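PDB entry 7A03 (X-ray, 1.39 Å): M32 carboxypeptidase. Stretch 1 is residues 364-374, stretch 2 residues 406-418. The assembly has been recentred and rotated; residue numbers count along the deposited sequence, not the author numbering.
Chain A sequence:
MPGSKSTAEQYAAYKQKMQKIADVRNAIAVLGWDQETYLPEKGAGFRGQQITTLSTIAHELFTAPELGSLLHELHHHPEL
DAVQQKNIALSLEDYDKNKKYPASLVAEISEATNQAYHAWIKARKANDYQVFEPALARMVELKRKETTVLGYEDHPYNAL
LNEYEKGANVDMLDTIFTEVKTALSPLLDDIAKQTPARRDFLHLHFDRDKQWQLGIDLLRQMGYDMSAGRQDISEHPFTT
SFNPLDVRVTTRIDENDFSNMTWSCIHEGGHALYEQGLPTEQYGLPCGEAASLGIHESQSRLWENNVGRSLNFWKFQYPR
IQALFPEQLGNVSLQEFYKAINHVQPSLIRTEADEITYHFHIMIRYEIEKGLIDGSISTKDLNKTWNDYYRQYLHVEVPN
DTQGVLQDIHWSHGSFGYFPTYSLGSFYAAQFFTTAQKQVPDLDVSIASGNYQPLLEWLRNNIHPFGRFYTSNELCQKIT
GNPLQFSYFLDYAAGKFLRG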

ATOM      1  N   ILE A 364      -2.179  -6.242  15.135  1.00 16.23           N
ATOM      2  CA  ILE A 364      -3.209  -5.880  16.098  1.00 15.76           C
ATOM      3  C   ILE A 364      -4.495  -5.548  15.360  1.00 16.69           C
ATOM      4  O   ILE A 364      -5.571  -6.069  15.695  1.00 18.40           O
ATOM      5  CB  ILE A 364      -2.721  -4.733  16.998  1.00 15.33           C
ATOM      6  CG1 ILE A 364      -1.653  -5.265  17.957  1.00 17.18           C
ATOM      7  CG2 ILE A 364      -3.899  -4.132  17.751  1.00 17.62           C
ATOM      8  CD1 ILE A 364      -0.785  -4.189  18.550  1.00 17.86           C
ATOM      9  N   ARG A 365      -4.381  -4.780  14.269  1.00 16.69           N
ATOM     10  CA  ARG A 365      -5.572  -4.438  13.501  1.00 15.92           C
ATOM     11  C   ARG A 365      -6.193  -5.697  12.915  1.00 16.35           C
ATOM     12  O   ARG A 365      -7.424  -5.885  12.964  1.00 18.30           O
ATOM     13  CB  ARG A 365      -5.221  -3.407  12.422  1.00 15.82           C
ATOM     14  CG  ARG A 365      -4.940  -2.011  13.006  1.00 16.69           C
ATOM     15  CD  ARG A 365      -4.001  -1.201  12.108  1.00 14.72           C
ATOM     16  NE  ARG A 365      -3.738   0.154  12.598  1.00 15.80           N
ATOM     17  CZ  ARG A 365      -3.000   0.445  13.675  1.00 15.94           C
ATOM     18  NH1 ARG A 365      -2.451  -0.520  14.397  1.00 15.06           N
ATOM     19  NH2 ARG A 365      -2.796   1.708  14.035  1.00 17.46           N
ATOM     20  N   TYR A 366      -5.344  -6.625  12.457  1.00 16.78           N
ATOM     21  CA  TYR A 366      -5.877  -7.853  11.893  1.00 16.79           C
ATOM     22  C   TYR A 366      -6.677  -8.608  12.946  1.00 19.54           C
ATOM     23  O   TYR A 366      -7.848  -8.965  12.723  1.00 17.69           O
ATOM     24  CB  TYR A 366      -4.738  -8.683  11.293  1.00 15.55           C
ATOM     25  CG  TYR A 366      -5.092 -10.100  10.972  1.00 14.88           C
ATOM     26  CD1 TYR A 366      -5.837 -10.421   9.845  1.00 15.13           C
ATOM     27  CD2 TYR A 366      -4.665 -11.132  11.798  1.00 15.22           C
ATOM     28  CE1 TYR A 366      -6.166 -11.724   9.571  1.00 14.98           C
ATOM     29  CE2 TYR A 366      -4.987 -12.457  11.516  1.00 16.56           C
ATOM     30  CZ  TYR A 366      -5.739 -12.733  10.392  1.00 16.98           C
ATOM     31  OH  TYR A 366      -6.075 -14.026  10.076  1.00 17.44           O
ATOM     32  N   GLU A 367      -6.107  -8.762  14.149  1.00 18.93           N
ATOM     33  CA  GLU A 367      -6.812  -9.577  15.130  1.00 17.69           C
ATOM     34  C   GLU A 367      -8.115  -8.905  15.512  1.00 19.39           C
ATOM     35  O   GLU A 367      -9.170  -9.559  15.575  1.00 23.30           O
ATOM     36  CB  GLU A 367      -5.951  -9.869  16.362  1.00 18.29           C
ATOM     37  CG  GLU A 367      -4.600 -10.522  16.062  1.00 22.96           C
ATOM     38  CD  GLU A 367      -4.693 -11.940  15.508  1.00 25.12           C
ATOM     39  OE1 GLU A 367      -5.756 -12.587  15.640  1.00 25.37           O
ATOM     40  OE2 GLU A 367      -3.682 -12.413  14.940  1.00 30.78           O
ATOM     41  N   ILE A 368      -8.081  -7.578  15.646  1.00 16.24           N
ATOM     42  CA  ILE A 368      -9.282  -6.868  16.051  1.00 17.86           C
ATOM     43  C   ILE A 368     -10.332  -6.984  14.965  1.00 22.87           C
ATOM     44  O   ILE A 368     -11.492  -7.325  15.240  1.00 22.93           O
ATOM     45  CB  ILE A 368      -8.945  -5.410  16.403  1.00 22.37           C
ATOM     46  CG1 ILE A 368      -8.294  -5.351  17.782  1.00 20.98           C
ATOM     47  CG2 ILE A 368     -10.193  -4.529  16.327  1.00 24.39           C
ATOM     48  CD1 ILE A 368      -7.706  -4.017  18.111  1.00 23.74           C
ATOM     49  N   GLU A 369      -9.928  -6.790  13.702  1.00 17.34           N
ATOM     50  CA  GLU A 369     -10.926  -6.872  12.648  1.00 19.03           C
ATOM     51  C   GLU A 369     -11.509  -8.263  12.602  1.00 21.01           C
ATOM     52  O   GLU A 369     -12.735  -8.432  12.486  1.00 20.63           O
ATOM     53  CB  GLU A 369     -10.346  -6.479  11.294  1.00 16.79           C
ATOM     54  CG  GLU A 369     -10.196  -4.992  11.134  1.00 16.44           C
ATOM     55  CD  GLU A 369      -9.683  -4.602   9.784  1.00 19.02           C
ATOM     56  OE1 GLU A 369      -9.628  -5.475   8.894  1.00 19.91           O
ATOM     57  OE2 GLU A 369      -9.335  -3.419   9.618  1.00 18.88           O
ATOM     58  N   LYS A 370     -10.655  -9.270  12.796  1.00 19.41           N
ATOM     59  CA  LYS A 370     -11.121 -10.641  12.688  1.00 23.41           C
ATOM     60  C   LYS A 370     -12.147 -10.924  13.768  1.00 24.28           C
ATOM     61  O   LYS A 370     -13.138 -11.619  13.518  1.00 23.17           O
ATOM     62  CB  LYS A 370      -9.927 -11.594  12.779  1.00 19.75           C
ATOM     63  CG  LYS A 370     -10.285 -13.067  12.640  1.00 24.13           C
ATOM     64  CD  LYS A 370      -9.038 -13.952  12.678  1.00 28.14           C
ATOM     65  CE  LYS A 370      -8.123 -13.571  13.827  1.00 29.92           C
ATOM     66  NZ  LYS A 370      -7.107 -14.621  14.105  1.00 34.11           N
ATOM     67  N   GLY A 371     -11.960 -10.323  14.950  1.00 19.90           N
ATOM     68  CA  GLY A 371     -12.912 -10.510  16.025  1.00 25.22           C
ATOM     69  C   GLY A 371     -14.159  -9.677  15.852  1.00 25.25           C
ATOM     70  O   GLY A 371     -15.251 -10.109  16.235  1.00 27.70           O
ATOM     71  N   LEU A 372     -14.025  -8.484  15.269  1.00 21.32           N
ATOM     72  CA  LEU A 372     -15.206  -7.656  15.053  1.00 24.79           C
ATOM     73  C   LEU A 372     -16.138  -8.316  14.053  1.00 27.73           C
ATOM     74  O   LEU A 372     -17.366  -8.289  14.218  1.00 23.21           O
ATOM     75  CB  LEU A 372     -14.801  -6.266  14.565  1.00 23.46           C
ATOM     76  CG  LEU A 372     -14.133  -5.339  15.588  1.00 26.28           C
ATOM     77  CD1 LEU A 372     -13.651  -4.070  14.903  1.00 23.11           C
ATOM     78  CD2 LEU A 372     -15.074  -4.996  16.740  1.00 31.09           C
ATOM     79  N   ILE A 373     -15.565  -8.952  13.033  1.00 23.71           N
ATOM     80  CA  ILE A 373     -16.370  -9.498  11.950  1.00 27.10           C
ATOM     81  C   ILE A 373     -16.930 -10.874  12.295  1.00 29.50           C
ATOM     82  O   ILE A 373     -18.014 -11.239  11.824  1.00 29.61           O
ATOM     83  CB  ILE A 373     -15.567  -9.474  10.637  1.00 28.04           C
ATOM     84  CG1 ILE A 373     -15.182  -8.031  10.297  1.00 21.22           C
ATOM     85  CG2 ILE A 373     -16.368 -10.081   9.500  1.00 31.17           C
ATOM     86  CD1 ILE A 373     -16.379  -7.091  10.151  1.00 24.54           C
ATOM     87  N   ASP A 374     -16.228 -11.663  13.112  1.00 24.97           N
ATOM     88  CA  ASP A 374     -16.790 -12.943  13.526  1.00 26.96           C
ATOM     89  C   ASP A 374     -17.719 -12.831  14.728  1.00 28.83           C
ATOM     90  O   ASP A 374     -18.437 -13.792  15.028  1.00 37.58           O
ATOM     91  CB  ASP A 374     -15.717 -14.035  13.690  1.00 31.68           C
ATOM     92  CG  ASP A 374     -14.819 -13.837  14.912  1.00 43.11           C
ATOM     93  OD1 ASP A 374     -15.167 -13.078  15.841  1.00 46.02           O
ATOM     94  OD2 ASP A 374     -13.742 -14.472  14.943  1.00 47.14           O
ATOM     95  N   LEU A 406      -8.278   5.662  17.579  1.00 25.33           N
ATOM     96  CA  LEU A 406      -8.787   6.631  16.617  1.00 22.82           C
ATOM     97  C   LEU A 406      -7.726   7.133  15.638  1.00 23.31           C
ATOM     98  O   LEU A 406      -7.974   8.112  14.928  1.00 22.54           O
ATOM     99  CB  LEU A 406      -9.431   7.815  17.347  1.00 25.97           C
ATOM    100  CG  LEU A 406     -10.681   7.556  18.186  1.00 27.87           C
ATOM    101  CD1 LEU A 406     -11.105   8.837  18.879  1.00 30.15           C
ATOM    102  CD2 LEU A 406     -11.821   7.029  17.315  1.00 26.55           C
ATOM    103  N   GLN A 407      -6.551   6.490  15.566  1.00 20.59           N
ATOM    104  CA  GLN A 407      -5.477   7.056  14.754  1.00 20.62           C
ATOM    105  C   GLN A 407      -5.703   6.865  13.256  1.00 19.07           C
ATOM    106  O   GLN A 407      -5.316   7.728  12.463  1.00 23.31           O
ATOM    107  CB  GLN A 407      -4.114   6.495  15.174  1.00 21.18           C
ATOM    108  CG  GLN A 407      -3.960   4.978  15.042  1.00 21.09           C
ATOM    109  CD  GLN A 407      -2.584   4.507  15.512  1.00 20.26           C
ATOM    110  OE1 GLN A 407      -1.669   4.348  14.709  1.00 20.02           O
ATOM    111  NE2 GLN A 407      -2.434   4.308  16.821  1.00 21.70           N
ATOM    112  N   ASP A 408      -6.293   5.749  12.848  1.00 17.98           N
ATOM    113  CA  ASP A 408      -6.351   5.376  11.441  1.00 17.48           C
ATOM    114  C   ASP A 408      -7.769   5.540  10.912  1.00 18.59           C
ATOM    115  O   ASP A 408      -8.741   5.195  11.592  1.00 22.49           O
ATOM    116  CB  ASP A 408      -5.861   3.939  11.229  1.00 15.84           C
ATOM    117  CG  ASP A 408      -4.354   3.852  11.193  1.00 19.94           C
ATOM    118  OD1 ASP A 408      -3.722   4.836  10.759  1.00 18.91           O
ATOM    119  OD2 ASP A 408      -3.797   2.801  11.586  1.00 18.09           O
ATOM    120  N   ILE A 409      -7.869   6.064   9.685  1.00 22.11           N
ATOM    121  CA  ILE A 409      -9.156   6.416   9.084  1.00 24.22           C
ATOM    122  C   ILE A 409      -9.885   5.231   8.473  1.00 23.94           C
ATOM    123  O   ILE A 409     -11.079   5.349   8.165  1.00 20.20           O
ATOM    124  CB  ILE A 409      -8.916   7.498   8.013  1.00 22.04           C
ATOM    125  CG1 ILE A 409     -10.206   8.266   7.694  1.00 23.26           C
ATOM    126  CG2 ILE A 409      -8.302   6.886   6.751  1.00 22.20           C
ATOM    127  CD1 ILE A 409      -9.968   9.523   6.837  1.00 27.64           C
ATOM    128  N   HIS A 410      -9.214   4.082   8.335  1.00 20.04           N
ATOM    129  CA  HIS A 410      -9.702   3.016   7.464  1.00 17.11           C
ATOM    130  C   HIS A 410     -11.113   2.583   7.835  1.00 20.47           C
ATOM    131  O   HIS A 410     -11.985   2.462   6.964  1.00 22.37           O
ATOM    132  CB  HIS A 410      -8.721   1.835   7.465  1.00 16.90           C
ATOM    133  CG  HIS A 410      -7.357   2.189   6.953  1.00 18.78           C
ATOM    134  ND1 HIS A 410      -6.584   3.184   7.513  1.00 21.01           N
ATOM    135  CD2 HIS A 410      -6.628   1.681   5.930  1.00 19.49           C
ATOM    136  CE1 HIS A 410      -5.440   3.275   6.858  1.00 19.42           C
ATOM    137  NE2 HIS A 410      -5.442   2.373   5.892  1.00 20.07           N
ATOM    138  N   TRP A 411     -11.368   2.384   9.131  1.00 16.21           N
ATOM    139  CA  TRP A 411     -12.653   1.852   9.561  1.00 21.46           C
ATOM    140  C   TRP A 411     -13.784   2.822   9.256  1.00 22.47           C
ATOM    141  O   TRP A 411     -14.877   2.399   8.864  1.00 23.42           O
ATOM    142  CB  TRP A 411     -12.613   1.511  11.050  1.00 19.72           C
ATOM    143  CG  TRP A 411     -11.708   0.344  11.356  1.00 22.51           C
ATOM    144  CD1 TRP A 411     -11.231  -0.577  10.470  1.00 17.46           C
ATOM    145  CD2 TRP A 411     -11.199  -0.030  12.633  1.00 20.99           C
ATOM    146  NE1 TRP A 411     -10.434  -1.497  11.115  1.00 18.32           N
ATOM    147  CE2 TRP A 411     -10.410  -1.188  12.449  1.00 21.93           C
ATOM    148  CE3 TRP A 411     -11.329   0.499  13.919  1.00 19.02           C
ATOM    149  CZ2 TRP A 411      -9.760  -1.822  13.503  1.00 22.13           C
ATOM    150  CZ3 TRP A 411     -10.682  -0.132  14.963  1.00 21.37           C
ATOM    151  CH2 TRP A 411      -9.904  -1.272  14.748  1.00 18.86           C
ATOM    152  N   SER A 412     -13.538   4.130   9.415  1.00 21.24           N
ATOM    153  CA  SER A 412     -14.572   5.109   9.078  1.00 20.20           C
ATOM    154  C   SER A 412     -14.909   5.094   7.595  1.00 25.33           C
ATOM    155  O   SER A 412     -16.011   5.511   7.213  1.00 24.05           O
ATOM    156  CB  SER A 412     -14.167   6.515   9.541  1.00 20.90           C
ATOM    157  OG  SER A 412     -13.187   7.092   8.703  1.00 22.88           O
ATOM    158  N   HIS A 413     -13.998   4.610   6.754  1.00 23.18           N
ATOM    159  CA  HIS A 413     -14.238   4.497   5.324  1.00 21.60           C
ATOM    160  C   HIS A 413     -14.916   3.194   4.952  1.00 19.86           C
ATOM    161  O   HIS A 413     -15.252   3.006   3.773  1.00 21.50           O
ATOM    162  CB  HIS A 413     -12.916   4.521   4.563  1.00 18.69           C
ATOM    163  CG  HIS A 413     -12.305   5.878   4.425  1.00 21.75           C
ATOM    164  ND1 HIS A 413     -10.996   6.052   4.025  1.00 22.08           N
ATOM    165  CD2 HIS A 413     -12.819   7.122   4.587  1.00 22.13           C
ATOM    166  CE1 HIS A 413     -10.724   7.344   3.968  1.00 25.37           C
ATOM    167  NE2 HIS A 413     -11.812   8.014   4.304  1.00 22.11           N
ATOM    168  N   GLY A 414     -15.088   2.289   5.911  1.00 22.43           N
ATOM    169  CA  GLY A 414     -15.597   0.964   5.640  1.00 21.62           C
ATOM    170  C   GLY A 414     -14.562   0.000   5.115  1.00 19.59           C
ATOM    171  O   GLY A 414     -14.928  -1.054   4.592  1.00 17.85           O
ATOM    172  N   SER A 415     -13.273   0.331   5.249  1.00 17.43           N
ATOM    173  CA  SER A 415     -12.198  -0.474   4.672  1.00 16.41           C
ATOM    174  C   SER A 415     -11.744  -1.510   5.695  1.00 17.11           C
ATOM    175  O   SER A 415     -10.778  -1.326   6.438  1.00 21.68           O
ATOM    176  CB  SER A 415     -11.054   0.396   4.159  1.00 20.05           C
ATOM    177  OG  SER A 415     -11.525   1.557   3.483  1.00 20.55           O
ATOM    178  N   PHE A 416     -12.490  -2.611   5.739  1.00 16.39           N
ATOM    179  CA  PHE A 416     -12.180  -3.770   6.566  1.00 17.75           C
ATOM    180  C   PHE A 416     -11.561  -4.838   5.673  1.00 16.93           C
ATOM    181  O   PHE A 416     -12.069  -5.120   4.583  1.00 17.38           O
ATOM    182  CB  PHE A 416     -13.455  -4.302   7.238  1.00 17.95           C
ATOM    183  CG  PHE A 416     -13.900  -3.481   8.426  1.00 17.19           C
ATOM    184  CD1 PHE A 416     -14.475  -2.231   8.248  1.00 22.29           C
ATOM    185  CD2 PHE A 416     -13.705  -3.948   9.721  1.00 21.24           C
ATOM    186  CE1 PHE A 416     -14.880  -1.476   9.337  1.00 27.22           C
ATOM    187  CE2 PHE A 416     -14.109  -3.197  10.813  1.00 24.77           C
ATOM    188  CZ  PHE A 416     -14.685  -1.961  10.621  1.00 22.99           C
ATOM    189  N   GLY A 417     -10.485  -5.456   6.157  1.00 16.48           N
ATOM    190  CA  GLY A 417      -9.704  -6.372   5.365  1.00 18.82           C
ATOM    191  C   GLY A 417      -8.567  -5.721   4.605  1.00 16.89           C
ATOM    192  O   GLY A 417      -7.882  -6.412   3.839  1.00 17.82           O
ATOM    193  N   TYR A 418      -8.334  -4.420   4.807  1.00 14.65           N
ATOM    194  CA  TYR A 418      -7.337  -3.638   4.085  1.00 12.74           C
ATOM    195  C   TYR A 418      -5.966  -3.724   4.747  1.00 14.90           C
ATOM    196  O   TYR A 418      -4.950  -3.935   4.077  1.00 15.47           O
ATOM    197  CB  TYR A 418      -7.799  -2.172   4.038  1.00 20.92           C
ATOM    198  CG  TYR A 418      -7.045  -1.264   3.087  1.00 17.16           C
ATOM    199  CD1 TYR A 418      -5.743  -0.860   3.347  1.00 16.91           C
ATOM    200  CD2 TYR A 418      -7.662  -0.775   1.941  1.00 19.07           C
ATOM    201  CE1 TYR A 418      -5.065  -0.016   2.476  1.00 19.86           C
ATOM    202  CE2 TYR A 418      -6.996   0.066   1.069  1.00 19.28           C
ATOM    203  CZ  TYR A 418      -5.704   0.434   1.336  1.00 23.14           C
ATOM    204  OH  TYR A 418      -5.053   1.269   0.456  1.00 25.99           O
TER
HETATM  205  O   HOH W   1      -8.631  -2.722   7.162  1.00 16.56           O

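One face of a helix (364-374) packs against an irregular segment (406-418) through two buried charged side chains, Arg-365 and Glu-369, whose polar contacts are flanked by a small set of apolar ones. Together the stretches bury 438 Å².

Glu-369 is the centre of the contact. Its CA-CB bond points toward the loop, and the side chain (chi1 m, chi2 t) uses both carboxylate oxygens: OE2 accepts a hydrogen bond from Trp-411 NE1 at 2.7 Å, and OE1 accepts one from Gly-417 N at 2.9 Å, both nearly linear. A carboxylate suits this place because both loop groups are N-H donors. Water 1 extends the network, donating to Glu-369 OE2 (2.6 Å) and to Ser-415 O (2.7 Å) while accepting from Tyr-418 N (2.9 Å), so that it ties the carboxylate to the backbone around Gly-417. Glycine fits at 417, where phi is 90° and a CB would be jammed against the carbonyl oxygen of Phe-416.

One turn earlier, the CA-CB bond of Arg-365 points sideways, but its long side chain brings the guanidinium to Asp-408. Arg-365 NE and NH2 both donate to Asp-408 OD2, at 2.8 and 2.9 Å, in a salt bridge that lies near the guanidinium plane and offsets the charge of a buried arginine. Arg-365 NH2 also lies 2.9 Å from Gln-407 OE1.

Apolar side chains complete the packing. Ile-368 CG2 rests 3.6 Å from Trp-411 CH2, so the indole serves as both hydrogen-bond donor and hydrophobic surface. Farther along the helix, Leu-372 CD1 meets the edge of the Phe-416 ring, 4.2 Å from Phe-416 CE2, and Ile-373 CD1 lies 4.1 Å from Phe-416 CD2. Phe-416 CD2 is also 3.9 Å from Glu-369 CG, which places the aliphatic part of the glutamate against the phenylalanine while its carboxylate reaches the loop donors.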